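Hyaluronidase-phage associated (Streptococcus pyogenes, PDB 2WB3) cleaves hyaluronan as a lyase of the phage tail fibre, probably opening a path through the bacterial capsule during infection. Local coordinates at the interface of chains A and B. Numbering follows the deposited sequence. Chains: chain A/B, Hyaluronidase-phage associated.

The interface of chains A and B. Residues chain A 71, 73-76; chain B 49-53.
A:Lys71 lays its aliphatic chain along the backbone of the B:Pro51–B:Ser52 turn, where loops of two subunits meet in the triple-stranded beta-helix of this tail-fibre lyase. With CG anti to the backbone N (chi1 -179°), the chain runs extended to CE, then bends (chi4 -51°), leaving A:Lys71 NZ 4.8 Å from B:Pro51 O. A:Lys71 CB lies 3.4 Å from B:Asn50 O, and CD passes beside the B:Ser52 carbonyl carbon. A:Lys71 CE reaches 3.4 Å from B:Pro51 O. A long, flexible lysine suits this place: its methylenes follow a neighbouring backbone while the polar amine turns away from it. B:Glu49 crosses the start of this chain obliquely, its CG 3.9 Å from A:Lys71 CA; its carboxylate OE2 stays 5.8 Å from A:Lys71 NZ, too far for a salt bridge, though opposite charges may attract weakly.

B:Val53 occupies the other end of the turn. Its compact, branched side chain sets one methyl, CG1 (chi1 -60°), against A:Lys71 CD and the A:Gly74 carbonyl, while its CA packs against A:Gly75 CA, where the lack of a side chain allows close backbone approach. A:Lys76 donates its backbone N-H to a lone pair of B:Val53 O over 2.9 Å. Water 1 bridges A:Lys71 N and B:Ser52 O. Within B, B:Asn50 OD1 accepts the B:Ser52 backbone N-H in an Asx turn spanning B:Pro51, the donor above the amide plane; this probably steadies the loop, and proline's restricted phi suits the bend.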
loop_
_atom_site.group_PDB
_atom_site.type_symbol
_atom_site.label_atom_id
_atom_site.label_comp_id
_atom_site.label_asym_id
_atom_site.label_seq_id
_atom_site.Cartn_x
_atom_site.Cartn_y
_atom_site.Cartn_z
ATOM N N LYS A 71 -9.663 25.788 -8.223
ATOM C CA LYS A 71 -9.596 24.810 -9.288
ATOM C C LYS A 71 -8.492 25.247 -10.289
ATOM O O LYS A 71 -8.500 26.386 -10.705
ATOM C CB LYS A 71 -10.960 24.741 -10.006
ATOM C CG LYS A 71 -11.036 23.714 -11.145
ATOM C CD LYS A 71 -12.509 23.437 -11.372
ATOM C CE LYS A 71 -12.771 22.168 -12.188
ATOM N NZ LYS A 71 -11.960 22.228 -13.415
ATOM N N LYS A 73 -7.583 24.637 -13.626
ATOM C CA LYS A 73 -7.959 25.315 -14.879
ATOM C C LYS A 73 -9.223 26.135 -14.644
ATOM O O LYS A 73 -10.326 25.573 -14.380
ATOM C CB LYS A 73 -8.104 24.327 -16.041
ATOM N N GLY A 74 -9.034 27.465 -14.651
ATOM C CA GLY A 74 -10.104 28.470 -14.555
ATOM C C GLY A 74 -10.905 28.716 -13.279
ATOM O O GLY A 74 -11.978 29.325 -13.338
ATOM N N GLY A 75 -10.407 28.300 -12.114
ATOM C CA GLY A 75 -11.203 28.490 -10.894
ATOM C C GLY A 75 -11.296 29.951 -10.519
ATOM O O GLY A 75 -10.369 30.704 -10.754
ATOM N N LYS A 76 -12.412 30.365 -9.941
ATOM C CA LYS A 76 -12.546 31.769 -9.519
ATOM C C LYS A 76 -12.170 32.006 -8.082
ATOM O O LYS A 76 -12.176 33.154 -7.643
ATOM C CB LYS A 76 -13.974 32.270 -9.695
ATOM C CG LYS A 76 -14.571 31.974 -11.077
ATOM C CD LYS A 76 -13.753 32.648 -12.166
ATOM C CE LYS A 76 -14.597 32.876 -13.424
ATOM N NZ LYS A 76 -13.772 33.471 -14.517
ATOM N N GLU B 49 -8.009 21.282 -3.310
ATOM C CA GLU B 49 -8.344 22.055 -4.507
ATOM C C GLU B 49 -9.878 22.119 -4.666
ATOM O O GLU B 49 -10.558 21.118 -4.564
ATOM C CB GLU B 49 -7.739 21.349 -5.722
ATOM C CG GLU B 49 -7.754 22.190 -6.998
ATOM C CD GLU B 49 -7.347 21.401 -8.213
ATOM O OE1 GLU B 49 -6.486 20.501 -8.089
ATOM O OE2 GLU B 49 -7.897 21.691 -9.301
ATOM N N ASN B 50 -10.428 23.309 -4.836
ATOM C CA ASN B 50 -11.853 23.449 -5.154
ATOM C C ASN B 50 -12.178 22.535 -6.345
ATOM O O ASN B 50 -11.500 22.579 -7.383
ATOM C CB ASN B 50 -12.153 24.924 -5.444
ATOM C CG ASN B 50 -13.661 25.240 -5.445
ATOM O OD1 ASN B 50 -14.507 24.334 -5.537
ATOM N ND2 ASN B 50 -13.987 26.508 -5.234
ATOM N N PRO B 51 -13.151 21.605 -6.175
ATOM C CA PRO B 51 -13.525 20.790 -7.326
ATOM C C PRO B 51 -14.285 21.623 -8.396
ATOM O O PRO B 51 -14.512 21.128 -9.484
ATOM C CB PRO B 51 -14.536 19.797 -6.751
ATOM C CG PRO B 51 -15.094 20.448 -5.538
ATOM C CD PRO B 51 -13.911 21.252 -4.956
ATOM N N SER B 52 -14.694 22.841 -8.056
ATOM C CA SER B 52 -15.535 23.648 -8.963
ATOM C C SER B 52 -14.877 24.997 -9.239
ATOM O O SER B 52 -14.104 25.506 -8.428
ATOM C CB SER B 52 -16.886 23.913 -8.282
ATOM O OG SER B 52 -17.637 24.939 -8.944
ATOM N N VAL B 53 -15.229 25.620 -10.363
ATOM C CA VAL B 53 -14.780 26.999 -10.613
ATOM C C VAL B 53 -15.442 27.974 -9.672
ATOM O O VAL B 53 -14.944 29.059 -9.446
ATOM C CB VAL B 53 -15.045 27.427 -12.111
ATOM C CG1 VAL B 53 -14.282 26.497 -13.084
ATOM C CG2 VAL B 53 -16.560 27.440 -12.425
HETATM O O HOH W 1 -12.147 27.426 -8.058
#